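PDB 4W9R: esterase from Capnocytophaga ochracea, which is of unknown function but belongs to the putative esterase family, and so is probably built as, or derived from, an alpha/beta hydrolase. Local coordinates for the interface of chains A and B. Residues are numbered along the deposited sequence; one frame, centred on the assembly and turned at random. Chains: chain A/B, Uncharacterized protein.

The three contacts sample one two-fold symmetric interface, in which helices 43-59 and 217-232 of each copy meet those of the other. Contacts 1 and 2 have C-alpha centres about 8 Å apart and share A:Asn218 and B:Tyr56, so they form one continuous surface. Contact 3 lies about 18 Å from contact 1 and about 20 Å from contact 2. It largely repeats contact 2 with the chains exchanged, and takes in a glutamate and a water at its rim. Any interaction favouring association is thus counted twice, although this dimer of the deposited assembly may not be the biological one.

Contact 1: the interface of chains A and B. Residues chain A 216, 218-219, 222-223; chain B 56-57, 226, 230.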
loop_
_atom_site.group_PDB
_atom_site.type_symbol
_atom_site.label_atom_id
_atom_site.label_comp_id
_atom_site.label_asym_id
_atom_site.label_seq_id
_atom_site.Cartn_x
_atom_site.Cartn_y
_atom_site.Cartn_z
ATOM N N SER A 216 -12.987 -3.557 -3.449
ATOM C CA SER A 216 -13.143 -2.267 -4.109
ATOM C C SER A 216 -11.946 -2.021 -5.018
ATOM O O SER A 216 -10.860 -2.551 -4.784
ATOM C CB SER A 216 -13.281 -1.141 -3.086
ATOM O OG SER A 216 -14.442 -1.312 -2.292
ATOM N N ASN A 218 -10.088 0.849 -5.846
ATOM C CA ASN A 218 -8.981 1.650 -5.338
ATOM C C ASN A 218 -8.153 0.912 -4.293
ATOM O O ASN A 218 -6.931 1.063 -4.237
ATOM C CB ASN A 218 -9.504 2.964 -4.763
ATOM C CG ASN A 218 -10.020 3.901 -5.837
ATOM O OD1 ASN A 218 -9.445 3.991 -6.921
ATOM N ND2 ASN A 218 -11.112 4.598 -5.543
ATOM N N ALA A 219 -8.820 0.107 -3.472
ATOM C CA ALA A 219 -8.128 -0.694 -2.471
ATOM C C ALA A 219 -7.312 -1.794 -3.140
ATOM O O ALA A 219 -6.237 -2.160 -2.665
ATOM C CB ALA A 219 -9.118 -1.289 -1.487
ATOM N N LEU A 222 -3.893 -0.503 -4.627
ATOM C CA LEU A 222 -2.861 -0.365 -3.604
ATOM C C LEU A 222 -2.190 -1.702 -3.333
ATOM O O LEU A 222 -0.964 -1.793 -3.261
ATOM C CB LEU A 222 -3.447 0.189 -2.306
ATOM C CG LEU A 222 -3.840 1.664 -2.292
ATOM C CD1 LEU A 222 -4.351 2.057 -0.915
ATOM C CD2 LEU A 222 -2.664 2.536 -2.703
ATOM N N GLN A 223 -3.006 -2.738 -3.182
ATOM C CA GLN A 223 -2.498 -4.078 -2.935
ATOM C C GLN A 223 -1.747 -4.599 -4.155
ATOM O O GLN A 223 -0.812 -5.388 -4.027
ATOM C CB GLN A 223 -3.644 -5.020 -2.564
ATOM C CG GLN A 223 -4.424 -4.574 -1.334
ATOM C CD GLN A 223 -5.593 -5.485 -1.018
ATOM O OE1 GLN A 223 -5.420 -6.683 -0.791
ATOM N NE2 GLN A 223 -6.796 -4.920 -1.008
ATOM N N TYR B 56 -4.467 8.948 -0.416
ATOM C CA TYR B 56 -4.933 8.245 -1.603
ATOM C C TYR B 56 -6.448 8.063 -1.570
ATOM O O TYR B 56 -7.150 8.455 -2.501
ATOM C CB TYR B 56 -4.218 6.895 -1.703
ATOM C CG TYR B 56 -4.705 5.960 -2.787
ATOM C CD1 TYR B 56 -4.179 6.017 -4.071
ATOM C CD2 TYR B 56 -5.660 4.988 -2.512
ATOM C CE1 TYR B 56 -4.608 5.147 -5.056
ATOM C CE2 TYR B 56 -6.096 4.119 -3.490
ATOM C CZ TYR B 56 -5.567 4.201 -4.758
ATOM O OH TYR B 56 -6.003 3.331 -5.729
ATOM N N TYR B 57 -6.943 7.474 -0.487
ATOM C CA TYR B 57 -8.373 7.245 -0.317
ATOM C C TYR B 57 -9.160 8.550 -0.253
ATOM O O TYR B 57 -10.305 8.615 -0.699
ATOM C CB TYR B 57 -8.630 6.419 0.943
ATOM C CG TYR B 57 -8.325 4.947 0.785
ATOM C CD1 TYR B 57 -8.703 4.261 -0.361
ATOM C CD2 TYR B 57 -7.654 4.246 1.780
ATOM C CE1 TYR B 57 -8.428 2.913 -0.511
ATOM C CE2 TYR B 57 -7.374 2.898 1.638
ATOM C CZ TYR B 57 -7.764 2.237 0.491
ATOM O OH TYR B 57 -7.490 0.897 0.342
ATOM N N ALA B 226 -4.103 -1.242 3.573
ATOM C CA ALA B 226 -5.008 -0.904 2.480
ATOM C C ALA B 226 -6.407 -1.459 2.725
ATOM O O ALA B 226 -7.402 -0.757 2.553
ATOM C CB ALA B 226 -4.457 -1.421 1.162
ATOM N N ASP B 230 -9.855 0.612 3.994
ATOM C CA ASP B 230 -10.937 0.485 3.028
ATOM C C ASP B 230 -12.251 0.100 3.698
ATOM O O ASP B 230 -13.289 0.706 3.439
ATOM C CB ASP B 230 -10.579 -0.552 1.962
ATOM C CG ASP B 230 -11.669 -0.713 0.919
ATOM O OD1 ASP B 230 -12.135 0.314 0.382
ATOM O OD2 ASP B 230 -12.062 -1.868 0.641
#
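A:Asn218, A:Ala219 and A:Leu222, on one side of the first turns of helix 217-232, meet B:Tyr56 and B:Tyr57 of helix 43-59 and B:Ala226 and B:Asp230 of the partner's helix 217-232, all with ordinary helical backbone torsions. B:Tyr56, with CG anti to its backbone N (chi1 173°), reaches across the boundary and gives its phenol OH to the backbone O of A:Asn218 at 2.9 Å. The donor lies in the carbonyl plane, on a lone pair, with a C=O...donor angle of 113°. The same ring receives A:Leu222, whose CD2 methyl sits over the middle of one face, 3.7 Å from the centroid, while CG lies 3.5 Å from CE2 near the rim. The other leucine methyl, CD1, reaches between the two rings, near CD2 of B:Tyr56 and 3.7 Å from CZ of B:Tyr57, so the forked side chain fills the angle between them. Farther along, the methyl CB of A:Ala219 lies 3.6 Å from the carboxylate carbon CG of B:Asp230. That carboxylate lies along the alanine methyl, near the A:Ser216 hydroxyl. B:Ala226 presents its small CB to A:Leu222 and A:Gln223, which probably lets the two helices approach. The phenol of B:Tyr57 is held from within its own chain: OH donates to the backbone O of B:Ala226 at 2.8 Å, from 36° above the carbonyl plane.

Contact 2: the interface of chains A and B. Residues chain A 44-46, 218, 221; chain B 56, 59-60.
B:Phe60 and A:Asn218 make the flat-on-flat part of this interface patch. The asparagine amide stacks on the phenylalanine ring with the planes 29° apart, its OD1 over the ring centre and its ND2 3.3 Å from CG, towards the ring's root. With CG beside the backbone N (chi1 -70°), the amide of A:Asn218 is swung onto this face while its backbone O serves B:Tyr56. Among the apolar contacts, A:Thr45 comes to the far tip of the phenylalanine at about a right angle, its methyl CG2 3.6 Å from CZ. A:Lys221 bends at chi3 and passes its CE methylene across the end of B:Tyr56. An alanine in place of B:Phe60 would probably remove the surface on which the A:Asn218 amide lies flat and leave the A:Thr45 methyl without its partner. A second polar approach, B:Gln59 to A:Glu44, is doubtful: OE1 of B:Gln59 is modelled 3.1 Å from the backbone O of A:Glu44, two acceptors face to face, and a turned-over glutamine amide might supply a donor instead. In the fold, B:Phe60 immediately follows helix 43-59 of one copy and is met by the beginnings of helices 43-59 and 217-232 of the other.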
loop_
_atom_site.group_PDB
_atom_site.type_symbol
_atom_site.label_atom_id
_atom_site.label_comp_id
_atom_site.label_asym_id
_atom_site.label_seq_id
_atom_site.Cartn_x
_atom_site.Cartn_y
_atom_site.Cartn_z
ATOM N N GLU A 44 -0.703 11.608 -10.292
ATOM C CA GLU A 44 -1.582 12.461 -9.484
ATOM C C GLU A 44 -2.217 11.668 -8.330
ATOM O O GLU A 44 -2.554 12.229 -7.288
ATOM C CB GLU A 44 -2.675 13.109 -10.342
ATOM C CG GLU A 44 -3.722 12.151 -10.895
ATOM C CD GLU A 44 -3.323 11.546 -12.228
ATOM O OE1 GLU A 44 -2.216 11.854 -12.716
ATOM O OE2 GLU A 44 -4.119 10.762 -12.789
ATOM N N THR A 45 -2.359 10.360 -8.524
ATOM C CA THR A 45 -2.834 9.454 -7.482
ATOM C C THR A 45 -1.726 8.498 -7.030
ATOM O O THR A 45 -1.346 8.484 -5.858
ATOM C CB THR A 45 -4.054 8.631 -7.946
ATOM O OG1 THR A 45 -3.755 7.977 -9.185
ATOM C CG2 THR A 45 -5.266 9.531 -8.129
ATOM N N LEU A 46 -1.238 7.683 -7.962
ATOM C CA LEU A 46 -0.328 6.578 -7.654
ATOM C C LEU A 46 1.090 6.938 -7.186
ATOM O O LEU A 46 1.798 6.070 -6.678
ATOM C CB LEU A 46 -0.205 5.673 -8.883
ATOM C CG LEU A 46 -1.474 4.966 -9.358
ATOM C CD1 LEU A 46 -1.162 4.062 -10.539
ATOM C CD2 LEU A 46 -2.098 4.171 -8.224
ATOM N N ASN A 218 -10.088 0.849 -5.846
ATOM C CA ASN A 218 -8.981 1.650 -5.338
ATOM C C ASN A 218 -8.153 0.912 -4.293
ATOM O O ASN A 218 -6.931 1.063 -4.237
ATOM C CB ASN A 218 -9.504 2.964 -4.763
ATOM C CG ASN A 218 -10.020 3.901 -5.837
ATOM O OD1 ASN A 218 -9.445 3.991 -6.921
ATOM N ND2 ASN A 218 -11.112 4.598 -5.543
ATOM N N LYS A 221 -5.923 -1.662 -6.162
ATOM C CA LYS A 221 -4.765 -1.076 -6.828
ATOM C C LYS A 221 -3.595 -0.892 -5.864
ATOM O O LYS A 221 -2.441 -1.104 -6.237
ATOM C CB LYS A 221 -5.140 0.260 -7.473
ATOM C CG LYS A 221 -6.150 0.129 -8.603
ATOM C CD LYS A 221 -6.202 1.382 -9.458
ATOM C CE LYS A 221 -6.849 2.539 -8.723
ATOM N NZ LYS A 221 -6.817 3.788 -9.535
ATOM N N TYR B 56 -4.467 8.948 -0.416
ATOM C CA TYR B 56 -4.933 8.245 -1.603
ATOM C C TYR B 56 -6.448 8.063 -1.570
ATOM O O TYR B 56 -7.150 8.455 -2.501
ATOM C CB TYR B 56 -4.218 6.895 -1.703
ATOM C CG TYR B 56 -4.705 5.960 -2.787
ATOM C CD1 TYR B 56 -4.179 6.017 -4.071
ATOM C CD2 TYR B 56 -5.660 4.988 -2.512
ATOM C CE1 TYR B 56 -4.608 5.147 -5.056
ATOM C CE2 TYR B 56 -6.096 4.119 -3.490
ATOM C CZ TYR B 56 -5.567 4.201 -4.758
ATOM O OH TYR B 56 -6.003 3.331 -5.729
ATOM N N GLN B 59 -8.425 11.350 -1.833
ATOM C CA GLN B 59 -8.512 11.910 -3.179
ATOM C C GLN B 59 -9.630 11.250 -3.980
ATOM O O GLN B 59 -10.227 11.875 -4.856
ATOM C CB GLN B 59 -7.178 11.761 -3.914
ATOM C CG GLN B 59 -6.062 12.632 -3.359
ATOM C CD GLN B 59 -4.738 12.409 -4.066
ATOM O OE1 GLN B 59 -4.679 11.754 -5.107
ATOM N NE2 GLN B 59 -3.665 12.952 -3.501
ATOM N N PHE B 60 -9.914 9.987 -3.672
ATOM C CA PHE B 60 -10.982 9.256 -4.347
ATOM C C PHE B 60 -12.311 9.401 -3.612
ATOM O O PHE B 60 -13.311 8.791 -3.995
ATOM C CB PHE B 60 -10.621 7.775 -4.487
ATOM C CG PHE B 60 -9.612 7.497 -5.565
ATOM C CD1 PHE B 60 -9.956 7.623 -6.902
ATOM C CD2 PHE B 60 -8.326 7.100 -5.243
ATOM C CE1 PHE B 60 -9.032 7.366 -7.899
ATOM C CE2 PHE B 60 -7.397 6.839 -6.237
ATOM C CZ PHE B 60 -7.751 6.973 -7.565
#

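Contact 3: the interface of chains A and B. Residues chain A 56-57, 60, 62; chain B 45, 218, 221.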
loop_
_atom_site.group_PDB
_atom_site.type_symbol
_atom_site.label_atom_id
_atom_site.label_comp_id
_atom_site.label_asym_id
_atom_site.label_seq_id
_atom_site.Cartn_x
_atom_site.Cartn_y
_atom_site.Cartn_z
ATOM N N TYR A 56 9.610 1.804 1.928
ATOM C CA TYR A 56 9.257 0.754 2.872
ATOM C C TYR A 56 10.066 -0.514 2.624
ATOM O O TYR A 56 10.726 -1.030 3.527
ATOM C CB TYR A 56 7.756 0.476 2.767
ATOM C CG TYR A 56 7.222 -0.678 3.585
ATOM C CD1 TYR A 56 6.842 -0.501 4.907
ATOM C CD2 TYR A 56 7.051 -1.933 3.016
ATOM C CE1 TYR A 56 6.331 -1.551 5.649
ATOM C CE2 TYR A 56 6.545 -2.987 3.749
ATOM C CZ TYR A 56 6.184 -2.790 5.063
ATOM O OH TYR A 56 5.678 -3.840 5.792
ATOM N N TYR A 57 10.028 -1.000 1.389
ATOM C CA TYR A 57 10.727 -2.225 1.021
ATOM C C TYR A 57 12.244 -2.085 1.132
ATOM O O TYR A 57 12.941 -3.044 1.472
ATOM C CB TYR A 57 10.341 -2.641 -0.397
ATOM C CG TYR A 57 9.000 -3.339 -0.485
ATOM C CD1 TYR A 57 8.642 -4.314 0.437
ATOM C CD2 TYR A 57 8.094 -3.020 -1.486
ATOM C CE1 TYR A 57 7.423 -4.956 0.361
ATOM C CE2 TYR A 57 6.868 -3.656 -1.570
ATOM C CZ TYR A 57 6.539 -4.624 -0.644
ATOM O OH TYR A 57 5.322 -5.261 -0.721
ATOM N N PHE A 60 13.536 -2.524 4.712
ATOM C CA PHE A 60 13.563 -3.917 5.145
ATOM C C PHE A 60 14.554 -4.741 4.328
ATOM O O PHE A 60 14.661 -5.955 4.506
ATOM C CB PHE A 60 12.168 -4.536 5.056
ATOM C CG PHE A 60 11.239 -4.095 6.148
ATOM C CD1 PHE A 60 11.458 -4.487 7.458
ATOM C CD2 PHE A 60 10.143 -3.297 5.867
ATOM C CE1 PHE A 60 10.605 -4.086 8.469
ATOM C CE2 PHE A 60 9.286 -2.894 6.871
ATOM C CZ PHE A 60 9.516 -3.288 8.175
ATOM N N GLU A 62 14.448 -5.466 1.209
ATOM C CA GLU A 62 13.821 -6.295 0.187
ATOM C C GLU A 62 13.875 -5.634 -1.187
ATOM O O GLU A 62 13.473 -6.225 -2.188
ATOM C CB GLU A 62 12.374 -6.603 0.572
ATOM C CG GLU A 62 12.230 -7.298 1.919
ATOM C CD GLU A 62 10.784 -7.587 2.273
ATOM O OE1 GLU A 62 9.890 -7.194 1.494
ATOM O OE2 GLU A 62 10.542 -8.206 3.330
ATOM N N THR B 45 8.716 2.756 10.241
ATOM C CA THR B 45 8.399 2.005 9.028
ATOM C C THR B 45 7.003 2.353 8.499
ATOM O O THR B 45 6.858 2.816 7.369
ATOM C CB THR B 45 8.498 0.484 9.254
ATOM O OG1 THR B 45 7.728 0.113 10.404
ATOM C CG2 THR B 45 9.944 0.075 9.470
ATOM N N ASN B 218 6.251 -8.433 5.140
ATOM C CA ASN B 218 6.236 -6.998 4.882
ATOM C C ASN B 218 5.261 -6.601 3.780
ATOM O O ASN B 218 4.644 -5.538 3.844
ATOM C CB ASN B 218 7.645 -6.516 4.537
ATOM C CG ASN B 218 8.596 -6.621 5.712
ATOM O OD1 ASN B 218 8.200 -6.431 6.863
ATOM N ND2 ASN B 218 9.856 -6.931 5.430
ATOM N N LYS B 221 1.729 -6.748 5.287
ATOM C CA LYS B 221 1.415 -5.625 6.162
ATOM C C LYS B 221 0.919 -4.423 5.365
ATOM O O LYS B 221 0.002 -3.725 5.795
ATOM C CB LYS B 221 2.632 -5.238 7.004
ATOM C CG LYS B 221 2.993 -6.269 8.060
ATOM C CD LYS B 221 3.951 -5.705 9.096
ATOM C CE LYS B 221 5.340 -5.500 8.523
ATOM N NZ LYS B 221 6.293 -5.030 9.566
HETATM O O HOH W 1 8.727 -9.850 4.392
#
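A:Phe60 and A:Tyr56 build the tightly packed side, where B:Asn218 enters from the partner. The edge of the phenylalanine rests on one face of the tyrosine, with its CE2 offset toward the rim, and this ring pair presents a corner to the asparagine. The amide of B:Asn218 lies over one face of A:Phe60, planes 26° apart and OD1 above the ring centre, while its backbone O accepts the A:Tyr56 phenol OH at 2.8 Å. At the ring's tip, CG2 of B:Thr45 touches CZ at 3.6 Å. A:Glu62 completes the grip on the amide. Its side chain is extended beyond CG (chi2 180°), carrying the carboxylate to the amide end, where ND2 of B:Asn218 donates to OE2 at 2.6 Å. The bond is bent, 145° at hydrogen, and meets the oxygen from above the carboxylate plane. The looser side is at water 1, which lies 2.7 Å from the same OE2 and accepts the backbone N-H of B:Asn218, N to water 2.9 Å. The dipole of helix 217-232, starting here, would be expected to favour the negative charge. Stacking and acid together tie the two copies in this assembly, and would do so in solution if the dimer persists there.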